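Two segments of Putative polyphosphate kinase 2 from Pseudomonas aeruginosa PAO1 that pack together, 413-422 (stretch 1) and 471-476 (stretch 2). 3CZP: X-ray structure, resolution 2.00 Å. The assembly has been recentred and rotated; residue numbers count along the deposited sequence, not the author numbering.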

ATOM      1  N   ILE A 413      30.142  19.021  -4.482  1.00 29.06           N
ATOM      2  CA  ILE A 413      31.544  18.924  -4.110  1.00 29.13           C
ATOM      3  C   ILE A 413      32.358  18.895  -5.401  1.00 30.42           C
ATOM      4  O   ILE A 413      31.789  18.630  -6.482  1.00 31.43           O
ATOM      5  CB  ILE A 413      31.911  17.674  -3.222  1.00 28.62           C
ATOM      6  CG1 ILE A 413      31.688  16.357  -3.942  1.00 28.94           C
ATOM      7  CG2 ILE A 413      31.208  17.684  -1.839  1.00 26.06           C
ATOM      8  CD1 ILE A 413      31.893  15.094  -3.008  1.00 27.76           C
ATOM      9  N   ASP A 414      33.670  19.165  -5.314  1.00 30.94           N
ATOM     10  CA  ASP A 414      34.515  19.058  -6.511  1.00 31.61           C
ATOM     11  C   ASP A 414      35.116  17.659  -6.637  1.00 32.40           C
ATOM     12  O   ASP A 414      34.942  16.815  -5.731  1.00 30.70           O
ATOM     13  CB  ASP A 414      35.546  20.185  -6.616  1.00 31.54           C
ATOM     14  CG  ASP A 414      36.478  20.257  -5.422  1.00 32.33           C
ATOM     15  OD1 ASP A 414      36.823  19.183  -4.897  1.00 29.96           O
ATOM     16  OD2 ASP A 414      36.863  21.399  -5.026  1.00 28.83           O
ATOM     17  N   LYS A 415      35.751  17.398  -7.783  1.00 32.91           N
ATOM     18  CA  LYS A 415      36.248  16.043  -8.115  1.00 33.83           C
ATOM     19  C   LYS A 415      37.338  15.624  -7.146  1.00 34.45           C
ATOM     20  O   LYS A 415      37.462  14.451  -6.789  1.00 33.94           O
ATOM     21  CB  LYS A 415      36.864  16.006  -9.532  1.00 34.60           C
ATOM     22  CG  LYS A 415      35.961  16.385 -10.694  1.00 35.53           C
ATOM     23  CD  LYS A 415      36.747  16.306 -12.021  1.00 34.20           C
ATOM     24  CE  LYS A 415      36.178  17.183 -13.137  1.00 34.49           C
ATOM     25  NZ  LYS A 415      37.116  17.152 -14.339  1.00 38.42           N
ATOM     26  N   GLN A 416      38.131  16.621  -6.768  1.00 35.18           N
ATOM     27  CA  GLN A 416      39.279  16.483  -5.896  1.00 36.44           C
ATOM     28  C   GLN A 416      38.832  16.102  -4.489  1.00 37.30           C
ATOM     29  O   GLN A 416      39.405  15.207  -3.883  1.00 37.15           O
ATOM     30  CB  GLN A 416      40.097  17.803  -5.870  1.00 35.84           C
ATOM     31  CG  GLN A 416      40.903  18.188  -7.197  1.00 33.75           C
ATOM     32  CD  GLN A 416      40.046  18.931  -8.255  1.00 31.41           C
ATOM     33  OE1 GLN A 416      38.833  19.062  -8.113  1.00 31.97           O
ATOM     34  NE2 GLN A 416      40.685  19.417  -9.297  1.00 32.11           N
ATOM     35  N   THR A 417      37.805  16.777  -3.983  1.00 38.72           N
ATOM     36  CA  THR A 417      37.191  16.446  -2.668  1.00 39.68           C
ATOM     37  C   THR A 417      36.467  15.090  -2.670  1.00 41.55           C
ATOM     38  O   THR A 417      36.551  14.312  -1.708  1.00 42.20           O
ATOM     39  CB  THR A 417      36.217  17.557  -2.225  1.00 40.23           C
ATOM     40  OG1 THR A 417      36.977  18.729  -1.919  1.00 40.34           O
ATOM     41  CG2 THR A 417      35.387  17.145  -1.011  1.00 38.97           C
ATOM     42  N   GLN A 418      35.806  14.771  -3.770  1.00 42.39           N
ATOM     43  CA  GLN A 418      35.216  13.459  -3.893  1.00 43.16           C
ATOM     44  C   GLN A 418      36.254  12.397  -3.647  1.00 44.85           C
ATOM     45  O   GLN A 418      36.037  11.502  -2.845  1.00 46.18           O
ATOM     46  CB  GLN A 418      34.633  13.248  -5.278  1.00 42.93           C
ATOM     47  CG  GLN A 418      33.615  12.156  -5.294  1.00 42.56           C
ATOM     48  CD  GLN A 418      33.045  11.961  -6.639  1.00 43.33           C
ATOM     49  OE1 GLN A 418      33.788  11.714  -7.577  1.00 43.83           O
ATOM     50  NE2 GLN A 418      31.713  12.108  -6.780  1.00 40.42           N
HETATM   51  N   MSE A 419      37.388  12.493  -4.335  1.00 44.57           N
HETATM   52  CA  MSE A 419      38.401  11.474  -4.242  1.00 46.98           C
HETATM   53  C   MSE A 419      39.037  11.312  -2.853  1.00 46.48           C
HETATM   54  O   MSE A 419      39.391  10.184  -2.471  1.00 45.79           O
HETATM   55  CB  MSE A 419      39.505  11.781  -5.226  1.00 45.77           C
HETATM   56  CG  MSE A 419      40.642  10.816  -5.212  1.00 46.92           C
HETATM   57 SE   MSE A 419      42.026  11.811  -6.134  0.60 52.80          SE
HETATM   58  CE  MSE A 419      41.745  13.662  -5.406  1.00 50.32           C
ATOM     59  N   GLU A 420      39.234  12.434  -2.154  1.00 46.98           N
ATOM     60  CA  GLU A 420      39.654  12.453  -0.749  1.00 47.23           C
ATOM     61  C   GLU A 420      38.670  11.656   0.070  1.00 47.51           C
ATOM     62  O   GLU A 420      39.048  10.887   0.955  1.00 48.33           O
ATOM     63  CB  GLU A 420      39.637  13.876  -0.197  1.00 46.50           C
ATOM     64  CG  GLU A 420      40.796  14.761  -0.629  1.00 48.91           C
ATOM     65  CD  GLU A 420      40.591  16.225  -0.180  1.00 49.28           C
ATOM     66  OE1 GLU A 420      39.450  16.618   0.193  1.00 53.77           O
ATOM     67  OE2 GLU A 420      41.556  16.973  -0.193  1.00 50.08           O
ATOM     68  N   ARG A 421      37.388  11.852  -0.213  1.00 46.70           N
ATOM     69  CA  ARG A 421      36.370  11.165   0.555  1.00 46.46           C
ATOM     70  C   ARG A 421      36.307   9.679   0.176  1.00 46.76           C
ATOM     71  O   ARG A 421      36.051   8.843   1.033  1.00 46.67           O
ATOM     72  CB  ARG A 421      35.023  11.898   0.412  1.00 45.97           C
ATOM     73  CG  ARG A 421      35.083  13.351   0.989  1.00 44.43           C
ATOM     74  CD  ARG A 421      33.679  13.967   1.187  1.00 44.79           C
ATOM     75  NE  ARG A 421      33.741  15.310   1.759  1.00 43.21           N
ATOM     76  CZ  ARG A 421      32.713  16.150   1.812  1.00 42.61           C
ATOM     77  NH1 ARG A 421      31.517  15.784   1.373  1.00 46.13           N
ATOM     78  NH2 ARG A 421      32.845  17.336   2.362  1.00 40.72           N
ATOM     79  N   PHE A 422      36.597   9.354  -1.089  1.00 47.23           N
ATOM     80  CA  PHE A 422      36.612   7.955  -1.547  1.00 47.16           C
ATOM     81  C   PHE A 422      37.777   7.207  -0.916  1.00 47.33           C
ATOM     82  O   PHE A 422      37.650   6.033  -0.603  1.00 47.11           O
ATOM     83  CB  PHE A 422      36.679   7.871  -3.075  1.00 47.54           C
ATOM     84  CG  PHE A 422      35.340   8.047  -3.783  1.00 48.14           C
ATOM     85  CD1 PHE A 422      34.221   8.575  -3.143  1.00 48.08           C
ATOM     86  CD2 PHE A 422      35.227   7.711  -5.130  1.00 49.73           C
ATOM     87  CE1 PHE A 422      33.014   8.738  -3.834  1.00 48.17           C
ATOM     88  CE2 PHE A 422      34.035   7.871  -5.817  1.00 48.82           C
ATOM     89  CZ  PHE A 422      32.921   8.383  -5.165  1.00 48.18           C
TER
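Stretch 2, residues 471-476: EANDKR

N473 anchors stretch 2 on the start of the stretch 1 helix through a paired hydrogen bond: its carboxamide OD1 accepts from D414 N (3.1 Å), while its ND2 donates to D414 OD2 (2.9 Å). The pairing uses both polar ends of the amide, with N473 chi1 in the m well. D414 also serves its own helix as N-cap, OD1 accepting from T417 N (2.8 Å) and from T417 OG1 (3.0 Å), so one carboxylate ties the cap to the neighbouring segment. One turn beyond T417, R421 extends its side chain to the backbone of stretch 2. Its NH2 donates to A472 O (2.8 Å) and, more weakly, to N473 O (2.8 Å, N-H...O angle 117°); both oxygens lie at the guanidinium edge, and K475 CG covers one face, 3.9 Å from R421 NH2. A water accepts weakly from R421 NH1 (3.3 Å) and donates to A472 O (2.9 Å). Stretch 2 reaches this site as non-helical backbone through A472 to D474, the N-cap of a helix beginning at K475. The backbones come closest at I413 and N473, CA to CA 5.0 Å. Around the polar centre, I413 CG2 packs on A472 CB (3.8 Å) and T417 OG1 rests against N473 CG (3.4 Å). The contact buries 328 Å² in all.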

ATOM      1  N   GLU A 471      27.090  24.208  -1.016  1.00 33.07           N
ATOM      2  CA  GLU A 471      28.558  24.105  -1.200  1.00 32.26           C
ATOM      3  C   GLU A 471      29.024  23.123  -0.132  1.00 31.43           C
ATOM      4  O   GLU A 471      29.009  23.442   1.058  1.00 29.84           O
ATOM      5  CB  GLU A 471      29.236  25.462  -0.998  1.00 32.56           C
ATOM      6  CG  GLU A 471      28.853  26.572  -1.981  1.00 32.94           C
ATOM      7  CD  GLU A 471      27.525  27.269  -1.652  1.00 31.82           C
ATOM      8  OE1 GLU A 471      26.781  26.844  -0.741  1.00 30.61           O
ATOM      9  OE2 GLU A 471      27.231  28.243  -2.348  1.00 30.06           O
ATOM     10  N   ALA A 472      29.371  21.909  -0.541  1.00 31.33           N
ATOM     11  CA  ALA A 472      29.438  20.774   0.400  1.00 31.27           C
ATOM     12  C   ALA A 472      30.827  20.214   0.654  1.00 31.54           C
ATOM     13  O   ALA A 472      30.986  19.272   1.428  1.00 31.66           O
ATOM     14  CB  ALA A 472      28.475  19.667  -0.075  1.00 31.44           C
ATOM     15  N   ASN A 473      31.861  20.840   0.087  1.00 31.73           N
ATOM     16  CA  ASN A 473      33.236  20.435   0.349  1.00 30.87           C
ATOM     17  C   ASN A 473      33.587  20.413   1.856  1.00 32.22           C
ATOM     18  O   ASN A 473      34.427  19.627   2.268  1.00 32.16           O
ATOM     19  CB  ASN A 473      34.246  21.372  -0.350  1.00 30.97           C
ATOM     20  CG  ASN A 473      34.504  21.016  -1.809  1.00 28.86           C
ATOM     21  OD1 ASN A 473      33.841  20.163  -2.365  1.00 22.40           O
ATOM     22  ND2 ASN A 473      35.495  21.710  -2.443  1.00 26.15           N
ATOM     23  N   ASP A 474      32.997  21.350   2.613  1.00 32.19           N
ATOM     24  CA  ASP A 474      33.122  21.448   4.063  1.00 31.66           C
ATOM     25  C   ASP A 474      31.815  20.984   4.655  1.00 31.17           C
ATOM     26  O   ASP A 474      30.782  21.651   4.516  1.00 32.37           O
ATOM     27  CB  ASP A 474      33.402  22.900   4.525  1.00 31.27           C
ATOM     28  CG  ASP A 474      33.560  23.006   6.044  1.00 31.87           C
ATOM     29  OD1 ASP A 474      34.421  22.309   6.596  1.00 32.51           O
ATOM     30  OD2 ASP A 474      32.811  23.753   6.706  1.00 35.40           O
ATOM     31  N   LYS A 475      31.846  19.815   5.276  1.00 31.25           N
ATOM     32  CA  LYS A 475      30.663  19.217   5.911  1.00 31.74           C
ATOM     33  C   LYS A 475      29.956  20.142   6.896  1.00 31.95           C
ATOM     34  O   LYS A 475      28.719  20.133   6.995  1.00 32.44           O
ATOM     35  CB  LYS A 475      31.023  17.890   6.608  1.00 31.75           C
ATOM     36  CG  LYS A 475      30.993  16.656   5.678  1.00 32.27           C
ATOM     37  CD  LYS A 475      32.121  15.613   6.053  1.00 33.08           C
ATOM     38  CE  LYS A 475      32.018  14.345   5.215  1.00 33.62           C
ATOM     39  NZ  LYS A 475      32.736  13.203   5.839  1.00 34.00           N
ATOM     40  N   ARG A 476      30.732  20.933   7.630  1.00 32.28           N
ATOM     41  CA  ARG A 476      30.185  21.751   8.694  1.00 32.64           C
ATOM     42  C   ARG A 476      29.298  22.847   8.116  1.00 32.20           C
ATOM     43  O   ARG A 476      28.177  23.083   8.595  1.00 31.53           O
ATOM     44  CB  ARG A 476      31.319  22.347   9.513  1.00 33.40           C
ATOM     45  CG  ARG A 476      32.150  21.330  10.253  1.00 34.25           C
ATOM     46  CD  ARG A 476      33.175  22.018  11.111  1.00 36.19           C
ATOM     47  NE  ARG A 476      33.720  21.096  12.094  1.00 38.42           N
ATOM     48  CZ  ARG A 476      34.978  20.687  12.159  1.00 43.04           C
ATOM     49  NH1 ARG A 476      35.914  21.143  11.325  1.00 45.91           N
ATOM     50  NH2 ARG A 476      35.329  19.838  13.115  1.00 44.36           N
TER
HETATM   51  O   HOH W   1      29.005  17.588   2.645  1.00 42.62           O